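Local coordinates for protein adenosylmethionine-8-amino-7-oxononanoate aminotransferase (Methanocaldococcus jannaschii, PDB 6ZHK) that probably catalyses the pyridoxal-phosphate-dependent transfer of an amino group from S-adenosyl-L-methionine to 7-keto-8-aminopelargonic acid, a step of biotin biosynthesis, at residues K104-T109 against T114-S119; I99-K104 against A351-F356. All blocks are in the same frame, centred on the assembly; numbering follows the deposited sequence.

Interaction 1: K104-T109 against T114-S119; sequences KLVDIT and TKVFYS. With MG (magnesium ion), chain C.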
ATOM      1  N   LYS A 104     -14.773  10.266  13.044  1.00 17.14           N
ATOM      2  CA  LYS A 104     -15.645  10.731  11.974  1.00 19.52           C
ATOM      3  C   LYS A 104     -16.085   9.578  11.073  1.00 17.47           C
ATOM      4  O   LYS A 104     -17.233   9.527  10.630  1.00 17.33           O
ATOM      5  CB  LYS A 104     -14.941  11.768  11.097  1.00 21.11           C
ATOM      6  CG  LYS A 104     -14.639  13.133  11.717  1.00 26.26           C
ATOM      7  CD  LYS A 104     -15.831  13.932  12.217  1.00 33.22           C
ATOM      8  CE  LYS A 104     -15.473  15.414  12.354  1.00 36.83           C
ATOM      9  NZ  LYS A 104     -16.356  16.052  13.352  1.00 40.45           N
ATOM     10  N   LEU A 105     -15.147   8.681  10.726  1.00 14.05           N
ATOM     11  CA  LEU A 105     -15.445   7.547   9.847  1.00 15.79           C
ATOM     12  C   LEU A 105     -16.472   6.611  10.484  1.00 13.78           C
ATOM     13  O   LEU A 105     -17.373   6.184   9.786  1.00 17.10           O
ATOM     14  CB  LEU A 105     -14.157   6.772   9.514  1.00 13.57           C
ATOM     15  CG  LEU A 105     -13.260   7.497   8.515  1.00 17.60           C
ATOM     16  CD1 LEU A 105     -11.898   6.807   8.392  1.00 19.18           C
ATOM     17  CD2 LEU A 105     -13.914   7.687   7.151  1.00 19.09           C
ATOM     18  N   VAL A 106     -16.360   6.326  11.798  1.00 14.63           N
ATOM     19  CA  VAL A 106     -17.306   5.462  12.482  1.00 13.73           C
ATOM     20  C   VAL A 106     -18.689   6.128  12.436  1.00 15.28           C
ATOM     21  O   VAL A 106     -19.692   5.436  12.149  1.00 15.57           O
ATOM     22  CB  VAL A 106     -16.788   5.127  13.905  1.00 15.87           C
ATOM     23  CG1 VAL A 106     -17.861   4.521  14.820  1.00 15.29           C
ATOM     24  CG2 VAL A 106     -15.559   4.152  13.836  1.00 15.97           C
ATOM     25  N   ASP A 107     -18.681   7.453  12.723  1.00 19.57           N
ATOM     26  CA  ASP A 107     -19.934   8.225  12.802  1.00 21.56           C
ATOM     27  C   ASP A 107     -20.632   8.326  11.448  1.00 20.19           C
ATOM     28  O   ASP A 107     -21.851   8.356  11.425  1.00 22.75           O
ATOM     29  CB  ASP A 107     -19.734   9.615  13.433  1.00 23.43           C
ATOM     30  CG  ASP A 107     -19.452   9.550  14.923  1.00 27.95           C
ATOM     31  OD1 ASP A 107     -19.668   8.425  15.544  1.00 30.91           O
ATOM     32  OD2 ASP A 107     -18.972  10.568  15.453  1.00 27.45           O
ATOM     33  N   ILE A 108     -19.907   8.431  10.325  1.00 16.08           N
ATOM     34  CA  ILE A 108     -20.634   8.568   9.066  1.00 17.71           C
ATOM     35  C   ILE A 108     -20.977   7.238   8.420  1.00 17.83           C
ATOM     36  O   ILE A 108     -21.672   7.239   7.414  1.00 18.70           O
ATOM     37  CB  ILE A 108     -19.905   9.413   8.022  1.00 22.60           C
ATOM     38  CG1 ILE A 108     -18.519   8.833   7.758  1.00 24.64           C
ATOM     39  CG2 ILE A 108     -19.885  10.886   8.406  1.00 33.59           C
ATOM     40  CD1 ILE A 108     -17.838   9.561   6.635  1.00 32.33           C
ATOM     41  N   THR A 109     -20.438   6.128   8.929  1.00 16.99           N
ATOM     42  CA  THR A 109     -20.784   4.872   8.276  1.00 17.19           C
ATOM     43  C   THR A 109     -21.906   4.215   9.054  1.00 17.74           C
ATOM     44  O   THR A 109     -22.143   4.575  10.211  1.00 20.02           O
ATOM     45  CB  THR A 109     -19.582   3.921   8.290  1.00 15.64           C
ATOM     46  OG1 THR A 109     -18.990   3.956   9.589  1.00 13.26           O
ATOM     47  CG2 THR A 109     -18.525   4.392   7.316  1.00 12.95           C
ATOM     48  N   THR A 114     -17.904   0.073  13.648  1.00 17.83           N
ATOM     49  CA  THR A 114     -17.517   0.774  14.856  1.00 16.17           C
ATOM     50  C   THR A 114     -16.003   0.792  15.040  1.00 16.30           C
ATOM     51  O   THR A 114     -15.515   1.357  16.030  1.00 18.22           O
ATOM     52  CB  THR A 114     -18.140   0.080  16.074  1.00 19.71           C
ATOM     53  OG1 THR A 114     -17.888  -1.314  15.941  1.00 19.79           O
ATOM     54  CG2 THR A 114     -19.643   0.282  16.142  1.00 21.76           C
ATOM     55  N   LYS A 115     -15.255   0.130  14.162  1.00 12.72           N
ATOM     56  CA  LYS A 115     -13.799   0.078  14.395  1.00 12.24           C
ATOM     57  C   LYS A 115     -13.097   0.373  13.073  1.00 12.50           C
ATOM     58  O   LYS A 115     -13.648   0.042  12.020  1.00 14.94           O
ATOM     59  CB  LYS A 115     -13.382  -1.313  14.864  1.00 11.79           C
ATOM     60  CG  LYS A 115     -13.897  -1.662  16.285  1.00 10.46           C
ATOM     61  CD  LYS A 115     -13.240  -0.788  17.332  0.50  9.09           C
ATOM     62  CE  LYS A 115     -13.631  -1.139  18.760  0.50  8.59           C
ATOM     63  NZ  LYS A 115     -14.891  -0.457  19.137  0.50  7.40           N
ATOM     64  N   VAL A 116     -11.905   0.978  13.141  1.00 13.76           N
ATOM     65  CA  VAL A 116     -11.226   1.487  11.948  1.00 14.06           C
ATOM     66  C   VAL A 116      -9.786   0.969  11.985  1.00 12.06           C
ATOM     67  O   VAL A 116      -9.109   1.198  12.989  1.00 12.77           O
ATOM     68  CB  VAL A 116     -11.198   3.051  11.928  1.00 13.25           C
ATOM     69  CG1 VAL A 116     -10.246   3.562  10.847  1.00 15.59           C
ATOM     70  CG2 VAL A 116     -12.589   3.586  11.681  1.00 15.68           C
ATOM     71  N   PHE A 117      -9.366   0.257  10.927  1.00 11.85           N
ATOM     72  CA  PHE A 117      -7.979  -0.155  10.791  1.00 12.49           C
ATOM     73  C   PHE A 117      -7.471   0.525   9.521  1.00 15.43           C
ATOM     74  O   PHE A 117      -7.970   0.246   8.424  1.00 14.14           O
ATOM     75  CB  PHE A 117      -7.920  -1.692  10.616  1.00 12.31           C
ATOM     76  CG  PHE A 117      -6.529  -2.230  10.784  1.00 13.01           C
ATOM     77  CD1 PHE A 117      -5.555  -2.016   9.813  1.00 12.00           C
ATOM     78  CD2 PHE A 117      -6.200  -2.901  11.947  1.00 12.09           C
ATOM     79  CE1 PHE A 117      -4.235  -2.433  10.029  1.00 12.35           C
ATOM     80  CE2 PHE A 117      -4.900  -3.356  12.154  1.00 12.47           C
ATOM     81  CZ  PHE A 117      -3.921  -3.076  11.222  1.00 12.93           C
ATOM     82  N   TYR A 118      -6.410   1.341   9.631  1.00 12.55           N
ATOM     83  CA  TYR A 118      -5.973   2.147   8.504  1.00 13.52           C
ATOM     84  C   TYR A 118      -4.905   1.438   7.681  1.00 14.27           C
ATOM     85  O   TYR A 118      -4.157   0.628   8.194  1.00 13.83           O
ATOM     86  CB  TYR A 118      -5.260   3.405   9.010  1.00 13.29           C
ATOM     87  CG  TYR A 118      -6.209   4.437   9.633  1.00 14.01           C
ATOM     88  CD1 TYR A 118      -7.116   5.125   8.834  1.00 14.85           C
ATOM     89  CD2 TYR A 118      -6.149   4.749  10.999  1.00 13.28           C
ATOM     90  CE1 TYR A 118      -7.947   6.103   9.390  1.00 14.93           C
ATOM     91  CE2 TYR A 118      -6.952   5.730  11.557  1.00 13.74           C
ATOM     92  CZ  TYR A 118      -7.875   6.378  10.754  1.00 15.09           C
ATOM     93  OH  TYR A 118      -8.687   7.361  11.245  1.00 14.01           O
ATOM     94  N   SER A 119      -4.822   1.807   6.397  1.00 14.79           N
ATOM     95  CA  SER A 119      -3.763   1.380   5.497  1.00 13.24           C
ATOM     96  C   SER A 119      -3.635   2.460   4.420  1.00 16.39           C
ATOM     97  O   SER A 119      -4.246   3.531   4.547  1.00 14.00           O
ATOM     98  CB  SER A 119      -4.043   0.008   4.893  1.00 16.83           C
ATOM     99  OG  SER A 119      -5.250  -0.018   4.152  1.00 15.42           O
TER
HETATM  100 MG    MG C 501     -20.296   3.354  11.731  1.00 18.03          MG
HETATM  101  O   HOH W   1     -21.098   3.615  13.681  1.00 16.41           O

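Interaction 2: I99-K104 against A351-F356; sequences ILLAKK and ATLEIF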
ATOM      1  N   ILE A  99      -7.001   9.954  15.203  1.00 15.19           N
ATOM      2  CA  ILE A  99      -8.042   9.730  16.199  1.00 15.33           C
ATOM      3  C   ILE A  99      -9.288  10.478  15.758  1.00 14.21           C
ATOM      4  O   ILE A  99     -10.409   9.946  15.872  1.00 13.12           O
ATOM      5  CB  ILE A  99      -7.581  10.147  17.621  1.00 16.07           C
ATOM      6  CG1 ILE A  99      -6.454   9.227  18.113  1.00 16.94           C
ATOM      7  CG2 ILE A  99      -8.755  10.091  18.596  1.00 15.32           C
ATOM      8  CD1 ILE A  99      -5.591   9.797  19.235  1.00 15.69           C
ATOM      9  N   LEU A 100      -9.123  11.766  15.398  1.00 15.70           N
ATOM     10  CA  LEU A 100     -10.292  12.549  14.993  1.00 16.20           C
ATOM     11  C   LEU A 100     -10.954  11.932  13.754  1.00 16.34           C
ATOM     12  O   LEU A 100     -12.170  11.838  13.626  1.00 14.85           O
ATOM     13  CB  LEU A 100      -9.849  13.983  14.688  1.00 15.01           C
ATOM     14  CG  LEU A 100      -9.165  14.742  15.829  1.00 18.61           C
ATOM     15  CD1 LEU A 100      -8.730  16.128  15.369  1.00 19.83           C
ATOM     16  CD2 LEU A 100     -10.144  14.890  16.992  1.00 22.76           C
ATOM     17  N   LEU A 101     -10.123  11.506  12.801  1.00 13.85           N
ATOM     18  CA  LEU A 101     -10.659  10.896  11.603  1.00 13.50           C
ATOM     19  C   LEU A 101     -11.349   9.556  11.905  1.00 13.96           C
ATOM     20  O   LEU A 101     -12.402   9.252  11.276  1.00 14.16           O
ATOM     21  CB  LEU A 101      -9.484  10.663  10.633  1.00 14.24           C
ATOM     22  CG  LEU A 101      -9.928   9.945   9.357  1.00 13.18           C
ATOM     23  CD1 LEU A 101     -11.030  10.758   8.622  1.00 14.65           C
ATOM     24  CD2 LEU A 101      -8.711   9.764   8.444  1.00 13.33           C
ATOM     25  N   ALA A 102     -10.832   8.765  12.872  1.00 14.36           N
ATOM     26  CA  ALA A 102     -11.443   7.442  13.079  1.00 14.56           C
ATOM     27  C   ALA A 102     -12.862   7.671  13.628  1.00 17.20           C
ATOM     28  O   ALA A 102     -13.797   7.001  13.250  1.00 15.03           O
ATOM     29  CB  ALA A 102     -10.627   6.551  14.012  1.00 16.61           C
ATOM     30  N   LYS A 103     -13.003   8.637  14.538  1.00 15.55           N
ATOM     31  CA  LYS A 103     -14.336   8.922  15.061  1.00 17.35           C
ATOM     32  C   LYS A 103     -15.257   9.399  13.927  1.00 16.08           C
ATOM     33  O   LYS A 103     -16.415   9.004  13.853  1.00 19.42           O
ATOM     34  CB  LYS A 103     -14.230   9.953  16.178  1.00 18.54           C
ATOM     35  CG  LYS A 103     -15.601  10.437  16.706  1.00 23.75           C
ATOM     36  CD  LYS A 103     -15.459  11.174  18.047  1.00 26.31           C
ATOM     37  CE  LYS A 103     -16.730  11.876  18.505  1.00 29.14           C
ATOM     38  NZ  LYS A 103     -17.928  11.075  18.190  1.00 30.53           N
ATOM     39  N   LYS A 104     -14.773  10.266  13.044  1.00 17.14           N
ATOM     40  CA  LYS A 104     -15.645  10.731  11.974  1.00 19.52           C
ATOM     41  C   LYS A 104     -16.085   9.578  11.073  1.00 17.47           C
ATOM     42  O   LYS A 104     -17.233   9.527  10.630  1.00 17.33           O
ATOM     43  CB  LYS A 104     -14.941  11.768  11.097  1.00 21.11           C
ATOM     44  CG  LYS A 104     -14.639  13.133  11.717  1.00 26.26           C
ATOM     45  CD  LYS A 104     -15.831  13.932  12.217  1.00 33.22           C
ATOM     46  CE  LYS A 104     -15.473  15.414  12.354  1.00 36.83           C
ATOM     47  NZ  LYS A 104     -16.356  16.052  13.352  1.00 40.45           N
ATOM     48  N   ALA A 351     -10.266  16.995   6.072  1.00 16.20           N
ATOM     49  CA  ALA A 351     -10.773  18.116   5.289  1.00 17.05           C
ATOM     50  C   ALA A 351     -11.869  17.660   4.331  1.00 18.35           C
ATOM     51  O   ALA A 351     -12.872  18.367   4.160  1.00 17.72           O
ATOM     52  CB  ALA A 351      -9.692  18.826   4.502  1.00 17.38           C
ATOM     53  N   THR A 352     -11.650  16.487   3.704  1.00 17.16           N
ATOM     54  CA  THR A 352     -12.612  15.943   2.767  1.00 16.26           C
ATOM     55  C   THR A 352     -13.969  15.793   3.443  1.00 17.01           C
ATOM     56  O   THR A 352     -14.997  16.220   2.864  1.00 18.61           O
ATOM     57  CB  THR A 352     -12.112  14.676   2.067  1.00 17.49           C
ATOM     58  OG1 THR A 352     -10.930  15.044   1.366  1.00 18.23           O
ATOM     59  CG2 THR A 352     -13.062  14.107   1.024  1.00 16.76           C
ATOM     60  N   LEU A 353     -13.989  15.140   4.612  1.00 16.83           N
ATOM     61  CA  LEU A 353     -15.281  14.869   5.236  1.00 18.74           C
ATOM     62  C   LEU A 353     -15.947  16.178   5.623  1.00 20.61           C
ATOM     63  O   LEU A 353     -17.183  16.283   5.616  1.00 21.80           O
ATOM     64  CB  LEU A 353     -15.123  14.001   6.479  1.00 18.46           C
ATOM     65  CG  LEU A 353     -14.781  12.546   6.172  1.00 21.72           C
ATOM     66  CD1 LEU A 353     -14.386  11.788   7.440  1.00 20.91           C
ATOM     67  CD2 LEU A 353     -15.945  11.897   5.468  1.00 24.93           C
ATOM     68  N   GLU A 354     -15.127  17.128   6.032  1.00 19.06           N
ATOM     69  CA  GLU A 354     -15.653  18.442   6.412  1.00 22.54           C
ATOM     70  C   GLU A 354     -16.359  19.132   5.247  1.00 22.54           C
ATOM     71  O   GLU A 354     -17.426  19.721   5.448  1.00 19.88           O
ATOM     72  CB  GLU A 354     -14.541  19.324   6.992  0.50 22.77           C
ATOM     73  CG  GLU A 354     -14.414  19.250   8.499  0.50 26.07           C
ATOM     74  CD  GLU A 354     -13.040  19.615   9.054  0.50 30.68           C
ATOM     75  OE1 GLU A 354     -12.251  20.284   8.331  0.50 28.60           O
ATOM     76  OE2 GLU A 354     -12.740  19.195  10.206  0.50 36.82           O
ATOM     77  N   ILE A 355     -15.789  19.021   4.028  1.00 21.25           N
ATOM     78  CA  ILE A 355     -16.444  19.520   2.831  1.00 19.96           C
ATOM     79  C   ILE A 355     -17.806  18.821   2.661  1.00 23.52           C
ATOM     80  O   ILE A 355     -18.819  19.513   2.454  1.00 23.41           O
ATOM     81  CB  ILE A 355     -15.569  19.420   1.572  1.00 17.82           C
ATOM     82  CG1 ILE A 355     -14.378  20.365   1.646  1.00 18.12           C
ATOM     83  CG2 ILE A 355     -16.415  19.665   0.315  1.00 18.61           C
ATOM     84  CD1 ILE A 355     -13.265  20.011   0.711  1.00 20.87           C
ATOM     85  N   PHE A 356     -17.859  17.487   2.863  1.00 17.77           N
ATOM     86  CA  PHE A 356     -19.111  16.762   2.686  1.00 22.16           C
ATOM     87  C   PHE A 356     -20.241  17.365   3.507  1.00 26.06           C
ATOM     88  O   PHE A 356     -21.356  17.533   2.987  1.00 24.20           O
ATOM     89  CB  PHE A 356     -19.025  15.243   2.956  1.00 18.58           C
ATOM     90  CG  PHE A 356     -18.600  14.473   1.718  1.00 15.95           C
ATOM     91  CD1 PHE A 356     -19.543  14.039   0.815  1.00 18.46           C
ATOM     92  CD2 PHE A 356     -17.260  14.257   1.415  1.00 15.30           C
ATOM     93  CE1 PHE A 356     -19.190  13.341  -0.321  1.00 16.15           C
ATOM     94  CE2 PHE A 356     -16.900  13.571   0.267  1.00 15.77           C
ATOM     95  CZ  PHE A 356     -17.861  13.126  -0.619  1.00 16.98           C
TER

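Interaction 1: K104-T109 against T114-S119
The ring of Y118 meets L105 obliquely: the CD1 methyl of L105 stops 4.1 Å from CE1 of Y118. One face of the ring is occupied by V116, two residues earlier on the same strand, with V116 CG1 lying 3.6 Å above the plane and displaced toward the rim. V116 thus turns its two methyls to different tasks, for its CG2 reaches the helix instead, 3.7 Å from CG2 of V106. That same V106 methyl also rests against the backbone, 3.6 Å from O of T114, while V106 CG1, anti to the backbone N (chi1 166°), approaches CA of T114. Cut back to alanine, V106 would lose both methyls, which is likely to open a gap beside T114 and V116 CG2. No hydrogen bond crosses between 104-109 and 114-119; Y118 OH is bonded to S98 O, and a magnesium ion gathers ligands at the helix end. The backbone O of V106 lies 2.2 Å from the magnesium ion. OG1 of T109 is a longer 2.6 Å from the magnesium ion, and a water and the carbonyl oxygens of P110 and L113 join them. T109 OG1 sits between its backbone N and carbonyl carbon (chi1 44°), from where it also donates to L105 O at 2.8 Å, tilted 19° from the carbonyl plane. The example illustrates a short connection whose metal ties a helix C-terminus to the turn leading into the next strand. Strand 115-119 is one of the two edge strands of its sheet within the chain, and T114 and K115 face T315 in a classic beta bulge on strand 311-315. Helix 96-108 packs over the V116 side of the strand, whereas F117 and S119 point to helix 122-140.

Interaction 2: I99-K104 against A351-F356
L353 reaches across to L101 and K104 in a plain helix-to-helix packing between 96-108 and 343-358, within the fold type I architecture of class-III pyridoxal-phosphate-dependent aminotransferases. A single methyl does the touching: CD1 of L353 lies 3.7 Å from CD1 of L101 and equally 3.7 Å from CB of K104. The two receiving carbons stand one helical turn apart along the first helix, with 4.7 Å between L101 CD1 and K104 CB, and the methyl faces the dip between them. The leucine side chains cross at about a right angle, each sent into the interface by a different first torsion. L353 has CG anti to its carbonyl carbon (chi1 -73°) and an extended second torsion that carries CD1 outward, whereas in L101 CG is anti to the backbone N (chi1 177°). K104 contributes only the root of its side chain; beyond CB the chain runs toward solvent. Its ammonium and the carboxylate of E354 carry opposite charges but are not in contact, and their attraction is probably weak at 5.7 Å between K104 NZ and E354 OE2.

A second shell surrounds these groups. L101 also packs on C346, A349 and L350 of helix 343-358, and L353 on L105, which extends the contact along both helices. Helix 343-358 also meets helix 72-82, where A77 and I74 cover A351 and T352, while W16 of the second subunit packs on L100 and K103. Within 351-356, F356 N bonds to T352 O at 3.1 Å, one of the helix's i to i+4 bonds, and CG2 of T352 lies in plane at the edge of the F356 ring.

Overall arrangement
Following the chain from its N terminus, helix 96-108 supplies the first half of both contacts, with K104 common to the two segments. Interaction 1 closes almost at once, after a turn of four residues, when the chain enters strand 115-119. Interaction 2 closes far later, 246 residues on, once helix 343-358 comes back against the same helix; the small loop is therefore nested inside the large one. Their centres lie 10 Å apart, and Y118 of interaction 1 packs against A102 and L101 of interaction 2. One helix thereby joins an outer strand of the seven-stranded sheet to a helix distant in sequence, while both contacts also touch the second subunit.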